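PDB 7KOE: electron transfer flavoprotein, beta subunit from Thermotoga maritima, which probably carries electrons between redox partners as the beta subunit of a flavoprotein, binding flavin-adenine dinucleotide. Local coordinates for residues I85-T99 with N209-H223. Residues are numbered along the deposited sequence; the frame is centred on the assembly and turned at random.
Sequences IAFGLDEAVHLSDRT and NLIRAIRYEPIVWTH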
loop_
_atom_site.group_PDB
_atom_site.type_symbol
_atom_site.label_atom_id
_atom_site.label_comp_id
_atom_site.label_asym_id
_atom_site.label_seq_id
_atom_site.Cartn_x
_atom_site.Cartn_y
_atom_site.Cartn_z
ATOM N N ILE A 85 18.854 24.316 35.741
ATOM C CA ILE A 85 19.688 24.160 36.925
ATOM C C ILE A 85 21.163 24.297 36.565
ATOM O O ILE A 85 21.988 24.629 37.426
ATOM C CB ILE A 85 19.347 22.814 37.598
ATOM C CG1 ILE A 85 17.848 22.731 37.846
ATOM C CG2 ILE A 85 20.014 22.651 38.945
ATOM C CD1 ILE A 85 17.321 23.828 38.739
ATOM N N ALA A 86 21.512 24.111 35.289
ATOM C CA ALA A 86 22.878 24.326 34.828
ATOM C C ALA A 86 23.311 25.782 34.930
ATOM O O ALA A 86 24.512 26.055 34.971
ATOM C CB ALA A 86 23.025 23.847 33.387
ATOM N N PHE A 87 22.364 26.720 34.990
ATOM C CA PHE A 87 22.680 28.122 35.215
ATOM C C PHE A 87 23.125 28.409 36.640
ATOM O O PHE A 87 23.649 29.496 36.896
ATOM C CB PHE A 87 21.468 28.986 34.885
ATOM C CG PHE A 87 21.286 29.238 33.427
ATOM C CD1 PHE A 87 21.890 30.321 32.822
ATOM C CD2 PHE A 87 20.507 28.396 32.661
ATOM C CE1 PHE A 87 21.721 30.559 31.477
ATOM C CE2 PHE A 87 20.335 28.629 31.316
ATOM C CZ PHE A 87 20.943 29.713 30.725
ATOM N N GLY A 88 22.934 27.483 37.562
ATOM C CA GLY A 88 23.278 27.684 38.946
ATOM C C GLY A 88 22.100 27.862 39.864
ATOM O O GLY A 88 22.290 28.306 41.001
ATOM N N LEU A 89 20.900 27.520 39.420
ATOM C CA LEU A 89 19.681 27.797 40.154
ATOM C C LEU A 89 19.497 26.787 41.280
ATOM O O LEU A 89 20.124 25.727 41.304
ATOM C CB LEU A 89 18.485 27.762 39.209
ATOM C CG LEU A 89 18.044 29.063 38.542
ATOM C CD1 LEU A 89 19.102 29.708 37.672
ATOM C CD2 LEU A 89 16.816 28.785 37.732
ATOM N N ASP A 90 18.622 27.126 42.226
ATOM C CA ASP A 90 18.423 26.248 43.373
ATOM C C ASP A 90 17.542 25.057 43.032
ATOM O O ASP A 90 17.989 23.908 43.083
ATOM C CB ASP A 90 17.829 27.023 44.550
ATOM C CG ASP A 90 18.877 27.772 45.336
ATOM O OD1 ASP A 90 20.029 27.295 45.389
ATOM O OD2 ASP A 90 18.555 28.828 45.912
ATOM N N GLU A 91 16.287 25.304 42.683
ATOM C CA GLU A 91 15.330 24.224 42.534
ATOM C C GLU A 91 14.582 24.350 41.220
ATOM O O GLU A 91 14.431 25.437 40.666
ATOM C CB GLU A 91 14.329 24.191 43.690
ATOM C CG GLU A 91 14.935 23.854 45.036
ATOM C CD GLU A 91 15.406 22.421 45.120
ATOM O OE1 GLU A 91 14.689 21.529 44.621
ATOM O OE2 GLU A 91 16.493 22.185 45.686
ATOM N N ALA A 92 14.115 23.211 40.731
ATOM C CA ALA A 92 13.239 23.145 39.576
ATOM C C ALA A 92 11.936 22.484 39.985
ATOM O O ALA A 92 11.914 21.605 40.848
ATOM C CB ALA A 92 13.873 22.373 38.423
ATOM N N VAL A 93 10.847 22.919 39.366
ATOM C CA VAL A 93 9.510 22.462 39.716
ATOM C C VAL A 93 8.785 22.114 38.429
ATOM O O VAL A 93 8.720 22.932 37.507
ATOM C CB VAL A 93 8.742 23.531 40.517
ATOM C CG1 VAL A 93 7.257 23.293 40.454
ATOM C CG2 VAL A 93 9.204 23.545 41.956
ATOM N N HIS A 94 8.259 20.902 38.354
ATOM C CA HIS A 94 7.536 20.446 37.182
ATOM C C HIS A 94 6.056 20.337 37.505
ATOM O O HIS A 94 5.678 19.728 38.508
ATOM C CB HIS A 94 8.073 19.102 36.703
ATOM C CG HIS A 94 7.762 18.811 35.272
ATOM N ND1 HIS A 94 8.052 17.603 34.680
ATOM C CD2 HIS A 94 7.179 19.569 34.317
ATOM C CE1 HIS A 94 7.664 17.630 33.420
ATOM N NE2 HIS A 94 7.129 18.812 33.174
ATOM N N LEU A 95 5.225 20.934 36.664
ATOM C CA LEU A 95 3.780 20.766 36.732
ATOM C C LEU A 95 3.425 19.801 35.611
ATOM O O LEU A 95 3.029 20.210 34.520
ATOM C CB LEU A 95 3.058 22.095 36.590
ATOM C CG LEU A 95 3.608 23.260 37.408
ATOM C CD1 LEU A 95 2.882 24.525 37.033
ATOM C CD2 LEU A 95 3.477 22.987 38.890
ATOM N N SER A 96 3.571 18.510 35.884
ATOM C CA SER A 96 3.408 17.478 34.871
ATOM C C SER A 96 2.138 16.697 35.149
ATOM O O SER A 96 2.059 15.966 36.143
ATOM C CB SER A 96 4.612 16.536 34.836
ATOM O OG SER A 96 4.423 15.531 33.853
ATOM N N ASP A 97 1.163 16.848 34.259
ATOM C CA ASP A 97 -0.121 16.169 34.309
ATOM C C ASP A 97 -0.786 16.399 32.964
ATOM O O ASP A 97 -0.663 17.479 32.379
ATOM C CB ASP A 97 -1.001 16.702 35.440
ATOM C CG ASP A 97 -2.063 15.721 35.860
ATOM O OD1 ASP A 97 -2.147 14.635 35.250
ATOM O OD2 ASP A 97 -2.819 16.033 36.804
ATOM N N ARG A 98 -1.500 15.384 32.472
ATOM C CA ARG A 98 -2.273 15.606 31.256
ATOM C C ARG A 98 -3.654 16.161 31.563
ATOM O O ARG A 98 -4.462 16.331 30.646
ATOM C CB ARG A 98 -2.379 14.328 30.430
ATOM C CG ARG A 98 -3.060 13.171 31.113
ATOM C CD ARG A 98 -3.139 11.993 30.160
ATOM N NE ARG A 98 -1.818 11.591 29.683
ATOM C CZ ARG A 98 -1.017 10.735 30.311
ATOM N NH1 ARG A 98 0.166 10.434 29.793
ATOM N NH2 ARG A 98 -1.396 10.182 31.456
ATOM N N THR A 99 -3.926 16.456 32.835
ATOM C CA THR A 99 -4.939 17.434 33.190
ATOM C C THR A 99 -4.597 18.811 32.636
ATOM O O THR A 99 -5.506 19.569 32.287
ATOM C CB THR A 99 -5.074 17.485 34.715
ATOM O OG1 THR A 99 -5.140 16.150 35.229
ATOM C CG2 THR A 99 -6.317 18.229 35.139
ATOM N N ASN A 209 27.939 23.049 38.082
ATOM C CA ASN A 209 26.508 23.265 37.943
ATOM C C ASN A 209 25.889 22.371 36.886
ATOM O O ASN A 209 24.740 21.952 37.045
ATOM C CB ASN A 209 26.223 24.728 37.604
ATOM C CG ASN A 209 26.286 25.618 38.816
ATOM O OD1 ASN A 209 25.729 25.299 39.865
ATOM N ND2 ASN A 209 26.975 26.743 38.685
ATOM N N LEU A 210 26.623 22.068 35.812
ATOM C CA LEU A 210 26.092 21.191 34.773
ATOM C C LEU A 210 26.039 19.745 35.241
ATOM O O LEU A 210 25.092 19.022 34.920
ATOM C CB LEU A 210 26.934 21.313 33.505
ATOM C CG LEU A 210 26.555 20.409 32.336
ATOM C CD1 LEU A 210 25.446 21.028 31.520
ATOM C CD2 LEU A 210 27.750 20.141 31.475
ATOM N N ILE A 211 27.044 19.308 36.002
ATOM C CA ILE A 211 27.027 17.964 36.572
ATOM C C ILE A 211 25.910 17.842 37.597
ATOM O O ILE A 211 25.186 16.841 37.623
ATOM C CB ILE A 211 28.409 17.629 37.161
ATOM C CG1 ILE A 211 29.351 17.215 36.037
ATOM C CG2 ILE A 211 28.342 16.566 38.238
ATOM C CD1 ILE A 211 30.783 17.263 36.409
ATOM N N ARG A 212 25.712 18.885 38.409
ATOM C CA ARG A 212 24.571 18.932 39.317
ATOM C C ARG A 212 23.251 18.981 38.558
ATOM O O ARG A 212 22.242 18.455 39.034
ATOM C CB ARG A 212 24.691 20.142 40.244
ATOM C CG ARG A 212 23.658 20.175 41.350
ATOM C CD ARG A 212 23.613 21.498 42.070
ATOM N NE ARG A 212 22.284 21.718 42.626
ATOM C CZ ARG A 212 21.518 22.761 42.334
ATOM N NH1 ARG A 212 21.963 23.696 41.510
ATOM N NH2 ARG A 212 20.317 22.874 42.878
ATOM N N ALA A 213 23.246 19.582 37.369
ATOM C CA ALA A 213 22.040 19.619 36.551
ATOM C C ALA A 213 21.682 18.250 35.997
ATOM O O ALA A 213 20.504 17.973 35.751
ATOM C CB ALA A 213 22.222 20.608 35.407
ATOM N N ILE A 214 22.673 17.387 35.785
ATOM C CA ILE A 214 22.405 16.064 35.232
ATOM C C ILE A 214 21.791 15.155 36.286
ATOM O O ILE A 214 20.757 14.521 36.052
ATOM C CB ILE A 214 23.693 15.463 34.643
ATOM C CG1 ILE A 214 24.104 16.235 33.398
ATOM C CG2 ILE A 214 23.487 14.022 34.271
ATOM C CD1 ILE A 214 25.574 16.231 33.162
ATOM N N ARG A 215 22.396 15.092 37.466
ATOM C CA ARG A 215 21.847 14.272 38.545
ATOM C C ARG A 215 20.897 15.072 39.428
ATOM O O ARG A 215 21.012 15.094 40.651
ATOM C CB ARG A 215 22.977 13.659 39.363
ATOM C CG ARG A 215 24.107 14.605 39.680
ATOM C CD ARG A 215 25.046 14.022 40.709
ATOM N NE ARG A 215 25.739 12.843 40.207
ATOM C CZ ARG A 215 27.052 12.775 40.024
ATOM N NH1 ARG A 215 27.815 13.821 40.300
ATOM N NH2 ARG A 215 27.600 11.662 39.564
ATOM N N TYR A 216 19.929 15.730 38.800
ATOM C CA TYR A 216 18.905 16.482 39.505
ATOM C C TYR A 216 17.538 16.023 39.032
ATOM O O TYR A 216 17.327 15.808 37.836
ATOM C CB TYR A 216 19.039 17.987 39.280
ATOM C CG TYR A 216 18.052 18.787 40.085
ATOM C CD1 TYR A 216 18.209 18.927 41.456
ATOM C CD2 TYR A 216 16.958 19.389 39.483
ATOM C CE1 TYR A 216 17.306 19.647 42.201
ATOM C CE2 TYR A 216 16.051 20.104 40.220
ATOM C CZ TYR A 216 16.232 20.230 41.576
ATOM O OH TYR A 216 15.327 20.941 42.317
ATOM N N GLU A 217 16.613 15.882 39.974
ATOM C CA GLU A 217 15.245 15.513 39.657
ATOM C C GLU A 217 14.319 16.656 40.030
ATOM O O GLU A 217 14.222 16.998 41.219
ATOM C CB GLU A 217 14.846 14.240 40.392
ATOM C CG GLU A 217 15.399 12.982 39.759
ATOM C CD GLU A 217 14.731 12.659 38.442
ATOM O OE1 GLU A 217 13.533 12.971 38.290
ATOM O OE2 GLU A 217 15.406 12.095 37.558
ATOM N N PRO A 218 13.654 17.284 39.062
ATOM C CA PRO A 218 12.726 18.369 39.385
ATOM C C PRO A 218 11.506 17.871 40.139
ATOM O O PRO A 218 11.035 16.751 39.938
ATOM C CB PRO A 218 12.340 18.921 38.010
ATOM C CG PRO A 218 12.641 17.828 37.063
ATOM C CD PRO A 218 13.834 17.137 37.611
ATOM N N ILE A 219 11.007 18.725 41.028
ATOM C CA ILE A 219 9.870 18.394 41.880
ATOM C C ILE A 219 8.619 18.358 41.011
ATOM O O ILE A 219 8.170 19.395 40.517
ATOM C CB ILE A 219 9.721 19.404 43.020
ATOM C CG1 ILE A 219 11.068 19.633 43.697
ATOM C CG2 ILE A 219 8.715 18.912 44.028
ATOM C CD1 ILE A 219 11.103 20.863 44.557
ATOM N N VAL A 220 8.054 17.175 40.819
ATOM C CA VAL A 220 6.882 17.014 39.968
ATOM C C VAL A 220 5.627 17.190 40.807
ATOM O O VAL A 220 5.470 16.545 41.850
ATOM C CB VAL A 220 6.891 15.646 39.271
ATOM C CG1 VAL A 220 5.807 15.591 38.219
ATOM C CG2 VAL A 220 8.240 15.392 38.646
ATOM N N TRP A 221 4.729 18.058 40.349
ATOM C CA TRP A 221 3.460 18.318 41.014
ATOM C C TRP A 221 2.333 18.089 40.020
ATOM O O TRP A 221 2.313 18.701 38.947
ATOM C CB TRP A 221 3.406 19.742 41.563
ATOM C CG TRP A 221 4.234 19.943 42.777
ATOM C CD1 TRP A 221 4.646 18.992 43.653
ATOM C CD2 TRP A 221 4.758 21.182 43.255
ATOM N NE1 TRP A 221 5.397 19.559 44.650
ATOM C CE2 TRP A 221 5.480 20.906 44.426
ATOM C CE3 TRP A 221 4.684 22.500 42.806
ATOM C CZ2 TRP A 221 6.127 21.898 45.153
ATOM C CZ3 TRP A 221 5.326 23.481 43.525
ATOM C CH2 TRP A 221 6.038 23.177 44.686
ATOM N N THR A 222 1.405 17.205 40.370
ATOM C CA THR A 222 0.238 16.947 39.547
ATOM C C THR A 222 -0.871 17.934 39.904
ATOM O O THR A 222 -0.671 18.880 40.667
ATOM C CB THR A 222 -0.226 15.502 39.719
ATOM O OG1 THR A 222 -0.309 15.193 41.115
ATOM C CG2 THR A 222 0.747 14.547 39.054
ATOM N N HIS A 223 -2.061 17.716 39.346
ATOM C CA HIS A 223 -3.180 18.597 39.649
ATOM C C HIS A 223 -3.768 18.339 41.029
ATOM O O HIS A 223 -4.449 19.215 41.570
ATOM C CB HIS A 223 -4.265 18.464 38.577
ATOM C CG HIS A 223 -5.155 17.276 38.757
ATOM N ND1 HIS A 223 -4.791 16.007 38.365
ATOM C CD2 HIS A 223 -6.401 17.167 39.275
ATOM C CE1 HIS A 223 -5.772 15.166 38.640
ATOM N NE2 HIS A 223 -6.760 15.844 39.192
#
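Y216 swings its ring out to E91 and A92 with CG opposite the backbone N (chi1 -176°), while R212, on the same first torsion and with its chain stretched nearly straight, carries its guanidinium to the carbonyls of L89 and D90, before strand 91-95. A tyrosine suits its place because the hydroxyl works both ways: it donates to E91 OE1, in the plane of the ring, and accepts from A92 N, with 3.0 Å from that nitrogen to Y216 OH. Y216 CE2 also rests 3.6 Å from A92 CB, and I85 CG1 packs against CD2. A phenylalanine at Y216 would probably keep this apolar packing but leave A92 N and the E91 carboxylate without their hydroxyl partner.

The arginine is long enough to reach both carbonyls. R212 NH1 meets L89 O at 2.7 Å in the guanidinium plane, and NH2 adds weak bonds to L89 O and D90 O; I85 CG2 lies over one face. A86 and A213 are small enough for the last turn of helix 207-214 to lie against the turn after helix 78-85, CB to CB at 3.9 Å.

Beyond P218 the two strands run parallel. I219 N donates to A92 O. H94 N donates to I219 O. W221 N donates to H94 O. V93, beta-branched and so at home in a strand, packs its methyl CG1 3.6 Å from W221 CE3. D97 OD2 accepts from both H223 ND1 and H223 N, its carboxylate only 25° from the imidazole plane, and T99 CG2 makes a CH-pi contact over that ring.

Strand 219-220 extends the mixed sheet beside 91-95, whose other edge pairs with 66-72, consistent with the Rossmann-like alpha/beta fold of the HUP clan; helix 78-85 packs on A92, H94 and P218, and L95 approaches M72 of the FAD site.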